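Local coordinates for protein peptidase M28 (Shewanella amazonensis SB2B, PDB 3IIB) that probably acts as a zinc-dependent carboxypeptidase or dipeptidase of the M28 family, with zinc ions bound in its active site, at residues A240-I254 and I284-V298. Sequence-based numbering, arbitrary orientation.
Sequences AEVKGSTKADEIVLI and ILDLPQKPERTIRVV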
loop_
_atom_site.group_PDB
_atom_site.type_symbol
_atom_site.label_atom_id
_atom_site.label_comp_id
_atom_site.label_asym_id
_atom_site.label_seq_id
_atom_site.Cartn_x
_atom_site.Cartn_y
_atom_site.Cartn_z
ATOM N N ALA A 240 -30.865 -11.616 12.081
ATOM C CA ALA A 240 -31.259 -13.026 11.894
ATOM C C ALA A 240 -31.237 -13.762 13.194
ATOM O O ALA A 240 -30.445 -13.461 14.116
ATOM C CB ALA A 240 -30.340 -13.733 10.923
ATOM N N GLU A 241 -32.093 -14.777 13.274
ATOM C CA GLU A 241 -32.201 -15.565 14.484
ATOM C C GLU A 241 -32.170 -17.057 14.217
ATOM O O GLU A 241 -32.705 -17.547 13.226
ATOM C CB GLU A 241 -33.493 -15.192 15.256
ATOM C CG GLU A 241 -33.498 -13.779 15.788
ATOM C CD GLU A 241 -34.799 -13.321 16.410
ATOM O OE1 GLU A 241 -35.764 -14.119 16.504
ATOM O OE2 GLU A 241 -34.834 -12.149 16.837
ATOM N N VAL A 242 -31.451 -17.742 15.107
ATOM C CA VAL A 242 -31.576 -19.159 15.345
ATOM C C VAL A 242 -32.569 -19.330 16.492
ATOM O O VAL A 242 -32.323 -18.916 17.612
ATOM C CB VAL A 242 -30.226 -19.784 15.742
ATOM C CG1 VAL A 242 -30.410 -21.301 16.017
ATOM C CG2 VAL A 242 -29.150 -19.529 14.649
ATOM N N LYS A 243 -33.713 -19.938 16.222
ATOM C CA LYS A 243 -34.782 -20.022 17.187
ATOM C C LYS A 243 -34.349 -20.863 18.405
ATOM O O LYS A 243 -33.715 -21.909 18.248
ATOM C CB LYS A 243 -36.043 -20.635 16.518
ATOM C CG LYS A 243 -37.257 -20.685 17.397
ATOM C CD LYS A 243 -38.588 -20.900 16.638
ATOM C CE LYS A 243 -38.768 -22.295 16.129
ATOM N NZ LYS A 243 -40.192 -22.476 15.648
ATOM N N GLY A 244 -34.682 -20.376 19.595
ATOM C CA GLY A 244 -34.412 -21.073 20.830
ATOM C C GLY A 244 -35.441 -22.129 21.097
ATOM O O GLY A 244 -36.273 -22.414 20.265
ATOM N N SER A 245 -35.408 -22.688 22.296
ATOM C CA SER A 245 -36.336 -23.764 22.659
ATOM C C SER A 245 -36.920 -23.484 24.056
ATOM O O SER A 245 -37.844 -22.662 24.197
ATOM C CB SER A 245 -35.660 -25.113 22.530
ATOM O OG SER A 245 -34.435 -25.192 23.268
ATOM N N THR A 246 -36.295 -24.037 25.087
ATOM C CA THR A 246 -36.828 -23.916 26.446
ATOM C C THR A 246 -36.659 -22.507 27.037
ATOM O O THR A 246 -37.388 -22.122 27.971
ATOM C CB THR A 246 -36.179 -24.939 27.361
ATOM O OG1 THR A 246 -34.761 -24.730 27.362
ATOM C CG2 THR A 246 -36.539 -26.385 26.891
ATOM N N LYS A 247 -35.748 -21.717 26.465
ATOM C CA LYS A 247 -35.495 -20.363 26.931
ATOM C C LYS A 247 -35.499 -19.388 25.763
ATOM O O LYS A 247 -34.702 -18.439 25.730
ATOM C CB LYS A 247 -34.173 -20.299 27.711
ATOM C CG LYS A 247 -34.171 -21.088 29.000
ATOM C CD LYS A 247 -32.900 -20.839 29.799
ATOM C CE LYS A 247 -32.921 -21.550 31.133
ATOM N NZ LYS A 247 -31.807 -21.121 31.996
ATOM N N ALA A 248 -36.443 -19.585 24.833
ATOM C CA ALA A 248 -36.444 -18.877 23.557
ATOM C C ALA A 248 -36.646 -17.382 23.752
ATOM O O ALA A 248 -36.285 -16.596 22.899
ATOM C CB ALA A 248 -37.510 -19.451 22.606
ATOM N N ASP A 249 -37.256 -16.994 24.868
ATOM C CA ASP A 249 -37.467 -15.558 25.195
ATOM C C ASP A 249 -36.179 -14.829 25.598
ATOM O O ASP A 249 -36.146 -13.601 25.679
ATOM C CB ASP A 249 -38.524 -15.382 26.317
ATOM C CG ASP A 249 -38.159 -16.083 27.601
ATOM O OD1 ASP A 249 -37.616 -17.202 27.555
ATOM O OD2 ASP A 249 -38.456 -15.536 28.697
ATOM N N GLU A 250 -35.130 -15.585 25.859
ATOM C CA GLU A 250 -33.844 -15.018 26.183
ATOM C C GLU A 250 -32.951 -15.024 24.943
ATOM O O GLU A 250 -33.031 -15.927 24.124
ATOM C CB GLU A 250 -33.173 -15.819 27.279
ATOM C CG GLU A 250 -33.989 -15.869 28.537
ATOM C CD GLU A 250 -33.307 -16.589 29.674
ATOM O OE1 GLU A 250 -32.084 -16.424 29.861
ATOM O OE2 GLU A 250 -34.033 -17.315 30.399
ATOM N N ILE A 251 -32.137 -13.981 24.826
ATOM C CA ILE A 251 -31.367 -13.711 23.622
ATOM C C ILE A 251 -29.869 -13.693 23.900
ATOM O O ILE A 251 -29.416 -13.018 24.819
ATOM C CB ILE A 251 -31.734 -12.342 23.042
ATOM C CG1 ILE A 251 -33.194 -12.336 22.581
ATOM C CG2 ILE A 251 -30.807 -11.984 21.891
ATOM C CD1 ILE A 251 -33.878 -11.042 22.898
ATOM N N VAL A 252 -29.124 -14.437 23.101
ATOM C CA VAL A 252 -27.673 -14.298 23.013
ATOM C C VAL A 252 -27.444 -13.529 21.723
ATOM O O VAL A 252 -27.822 -13.988 20.623
ATOM C CB VAL A 252 -26.984 -15.650 22.943
ATOM C CG1 VAL A 252 -25.485 -15.487 22.604
ATOM C CG2 VAL A 252 -27.224 -16.419 24.279
ATOM N N LEU A 253 -26.858 -12.350 21.831
ATOM C CA LEU A 253 -26.651 -11.469 20.693
ATOM C C LEU A 253 -25.188 -11.541 20.261
ATOM O O LEU A 253 -24.282 -11.285 21.064
ATOM C CB LEU A 253 -27.004 -10.037 21.092
ATOM C CG LEU A 253 -27.108 -8.941 20.023
ATOM C CD1 LEU A 253 -27.768 -7.698 20.599
ATOM C CD2 LEU A 253 -25.775 -8.582 19.444
ATOM N N ILE A 254 -24.964 -11.860 18.999
ATOM C CA ILE A 254 -23.617 -11.802 18.443
ATOM C C ILE A 254 -23.701 -10.887 17.226
ATOM O O ILE A 254 -24.589 -11.020 16.360
ATOM C CB ILE A 254 -23.032 -13.221 18.133
ATOM C CG1 ILE A 254 -23.933 -14.002 17.163
ATOM C CG2 ILE A 254 -22.692 -14.027 19.487
ATOM C CD1 ILE A 254 -23.308 -15.381 16.748
ATOM N N ILE A 284 -24.262 -23.312 13.984
ATOM C CA ILE A 284 -25.169 -23.654 15.092
ATOM C C ILE A 284 -26.539 -24.087 14.551
ATOM O O ILE A 284 -27.109 -25.124 14.982
ATOM C CB ILE A 284 -25.266 -22.510 16.114
ATOM C CG1 ILE A 284 -23.955 -22.407 16.894
ATOM C CG2 ILE A 284 -26.508 -22.740 17.069
ATOM C CD1 ILE A 284 -23.824 -21.146 17.784
ATOM N N LEU A 285 -27.022 -23.334 13.564
ATOM C CA LEU A 285 -28.289 -23.650 12.883
ATOM C C LEU A 285 -28.280 -25.049 12.275
ATOM O O LEU A 285 -29.331 -25.755 12.292
ATOM C CB LEU A 285 -28.599 -22.580 11.801
ATOM C CG LEU A 285 -29.949 -22.597 11.062
ATOM C CD1 LEU A 285 -31.107 -22.257 11.998
ATOM C CD2 LEU A 285 -29.904 -21.569 9.881
ATOM N N ASP A 286 -27.108 -25.459 11.761
ATOM C CA ASP A 286 -26.880 -26.787 11.206
ATOM C C ASP A 286 -26.925 -27.915 12.221
ATOM O O ASP A 286 -27.002 -29.062 11.817
ATOM C CB ASP A 286 -25.486 -26.906 10.560
ATOM C CG ASP A 286 -25.331 -26.103 9.287
ATOM O OD1 ASP A 286 -26.354 -25.698 8.710
ATOM O OD2 ASP A 286 -24.151 -25.888 8.877
ATOM N N LEU A 287 -26.802 -27.633 13.516
ATOM C CA LEU A 287 -26.820 -28.713 14.509
ATOM C C LEU A 287 -28.169 -29.394 14.538
ATOM O O LEU A 287 -29.194 -28.758 14.316
ATOM C CB LEU A 287 -26.550 -28.166 15.885
ATOM C CG LEU A 287 -25.174 -27.598 16.172
ATOM C CD1 LEU A 287 -25.241 -26.885 17.529
ATOM C CD2 LEU A 287 -24.136 -28.709 16.181
ATOM N N PRO A 288 -28.193 -30.696 14.855
ATOM C CA PRO A 288 -29.468 -31.355 15.145
ATOM C C PRO A 288 -30.152 -30.868 16.442
ATOM O O PRO A 288 -31.366 -30.988 16.582
ATOM C CB PRO A 288 -29.083 -32.849 15.226
ATOM C CG PRO A 288 -27.642 -32.884 15.501
ATOM C CD PRO A 288 -27.032 -31.582 15.033
ATOM N N GLN A 289 -29.371 -30.335 17.382
ATOM C CA GLN A 289 -29.875 -29.829 18.666
ATOM C C GLN A 289 -30.292 -28.366 18.495
ATOM O O GLN A 289 -29.598 -27.591 17.809
ATOM C CB GLN A 289 -28.728 -29.736 19.702
ATOM C CG GLN A 289 -28.133 -30.989 20.237
ATOM C CD GLN A 289 -26.994 -31.479 19.434
ATOM O OE1 GLN A 289 -26.741 -31.002 18.329
ATOM N NE2 GLN A 289 -26.291 -32.476 19.966
ATOM N N LYS A 290 -31.339 -27.967 19.203
ATOM C CA LYS A 290 -31.698 -26.548 19.319
ATOM C C LYS A 290 -31.009 -25.904 20.526
ATOM O O LYS A 290 -30.832 -26.544 21.559
ATOM C CB LYS A 290 -33.214 -26.444 19.513
ATOM C CG LYS A 290 -33.987 -27.022 18.383
ATOM C CD LYS A 290 -35.411 -27.421 18.791
ATOM C CE LYS A 290 -36.156 -28.112 17.668
ATOM N NZ LYS A 290 -37.558 -28.439 18.077
ATOM N N PRO A 291 -30.606 -24.628 20.409
ATOM C CA PRO A 291 -30.154 -23.979 21.640
ATOM C C PRO A 291 -31.327 -23.711 22.595
ATOM O O PRO A 291 -32.479 -23.528 22.135
ATOM C CB PRO A 291 -29.589 -22.642 21.120
ATOM C CG PRO A 291 -30.403 -22.340 19.920
ATOM C CD PRO A 291 -30.729 -23.685 19.291
ATOM N N GLU A 292 -31.050 -23.594 23.888
ATOM C CA GLU A 292 -32.098 -23.187 24.814
ATOM C C GLU A 292 -32.543 -21.761 24.546
ATOM O O GLU A 292 -33.757 -21.472 24.443
ATOM C CB GLU A 292 -31.652 -23.379 26.245
ATOM C CG GLU A 292 -31.438 -24.859 26.566
ATOM C CD GLU A 292 -30.928 -25.100 27.983
ATOM O OE1 GLU A 292 -30.745 -24.125 28.709
ATOM O OE2 GLU A 292 -30.689 -26.274 28.355
ATOM N N ARG A 293 -31.584 -20.863 24.463
ATOM C CA ARG A 293 -31.888 -19.442 24.160
ATOM C C ARG A 293 -31.925 -19.190 22.673
ATOM O O ARG A 293 -31.297 -19.894 21.909
ATOM C CB ARG A 293 -30.859 -18.507 24.781
ATOM C CG ARG A 293 -30.747 -18.616 26.295
ATOM C CD ARG A 293 -29.834 -17.586 26.974
ATOM N NE ARG A 293 -30.047 -17.697 28.403
ATOM C CZ ARG A 293 -29.400 -18.542 29.220
ATOM N NH1 ARG A 293 -28.353 -19.244 28.789
ATOM N NH2 ARG A 293 -29.788 -18.655 30.494
ATOM N N THR A 294 -32.608 -18.110 22.287
ATOM C CA THR A 294 -32.532 -17.618 20.921
ATOM C C THR A 294 -31.157 -16.998 20.678
ATOM O O THR A 294 -30.641 -16.309 21.551
ATOM C CB THR A 294 -33.643 -16.616 20.672
ATOM O OG1 THR A 294 -34.896 -17.307 20.801
ATOM C CG2 THR A 294 -33.478 -15.950 19.290
ATOM N N ILE A 295 -30.538 -17.305 19.542
ATOM C CA ILE A 295 -29.299 -16.635 19.138
ATOM C C ILE A 295 -29.635 -15.623 18.072
ATOM O O ILE A 295 -30.173 -15.966 17.021
ATOM C CB ILE A 295 -28.253 -17.630 18.639
ATOM C CG1 ILE A 295 -27.845 -18.547 19.805
ATOM C CG2 ILE A 295 -27.024 -16.926 18.009
ATOM C CD1 ILE A 295 -27.142 -19.895 19.365
ATOM N N ARG A 296 -29.292 -14.375 18.333
ATOM C CA ARG A 296 -29.635 -13.291 17.433
ATOM C C ARG A 296 -28.348 -12.690 16.837
ATOM O O ARG A 296 -27.479 -12.192 17.579
ATOM C CB ARG A 296 -30.456 -12.229 18.179
ATOM C CG ARG A 296 -30.856 -11.056 17.269
ATOM C CD ARG A 296 -31.696 -10.017 17.972
ATOM N NE ARG A 296 -33.019 -10.554 18.287
ATOM C CZ ARG A 296 -33.871 -10.021 19.164
ATOM N NH1 ARG A 296 -33.551 -8.920 19.868
ATOM N NH2 ARG A 296 -35.051 -10.584 19.340
ATOM N N VAL A 297 -28.230 -12.767 15.499
ATOM C CA VAL A 297 -27.161 -12.116 14.762
ATOM C C VAL A 297 -27.637 -10.712 14.450
ATOM O O VAL A 297 -28.694 -10.543 13.864
ATOM C CB VAL A 297 -26.799 -12.862 13.462
ATOM C CG1 VAL A 297 -25.812 -12.050 12.595
ATOM C CG2 VAL A 297 -26.175 -14.239 13.779
ATOM N N VAL A 298 -26.883 -9.698 14.871
ATOM C CA VAL A 298 -27.248 -8.329 14.535
ATOM C C VAL A 298 -26.128 -7.723 13.715
ATOM O O VAL A 298 -24.971 -7.678 14.176
ATOM C CB VAL A 298 -27.541 -7.431 15.778
ATOM C CG1 VAL A 298 -27.969 -6.059 15.328
ATOM C CG2 VAL A 298 -28.559 -8.092 16.650
HETATM O O HOH W 1 -36.677 -13.277 19.073
HETATM O O HOH W 2 -32.871 -27.274 23.848
HETATM O O HOH W 3 -32.513 -18.491 32.303
HETATM O O HOH W 4 -30.042 -22.329 30.378
#
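R296 takes hold of E241 side-on: R296 NE lies 2.8 Å and R296 NH2 3.0 Å from the same oxygen, E241 OE2, both on one face of the carboxylate, whose plane is 19° from that of the guanidinium. The arginine reaches it with CG anti to the backbone N and a bend at chi3. A leucine in place of R296 would probably cost E241 OE2 its two N-H donors from this strand, leaving R62 as the carboxylate's remaining charged partner, and deprive E320 of its mate. R293 repeats the side-on grip on E250, R293 NE to E250 OE1 at 2.8 Å, but the two planes stand 52° apart; here the oxygen lies in the guanidinium plane. Both pairs decorate strand 293-298, which is flanked by 240-242 running antiparallel and 251-254 running parallel. The parallel neighbour belongs to a beta-alpha-beta crossover through helix 267-285 in the mixed central sheet of the M28 domain. Between the two flanking strands the chain loops round the start of strand 293-298: T294 OG1 donates to A248 O (2.6 Å) on a lone pair, and E292 O accepts S245 N and K247 N from opposite faces of its carbonyl plane. On the sheet face bearing V242, V252 and I295, V242 CG1 meets P291 CG at 4.0 Å. Farther out, E241 has a salt bridge to R62 and a hydrogen bond to Y64, R296 NH1 a salt bridge to E320 and a hydrogen bond to Y313, and Y325 makes a cation-pi contact with R293.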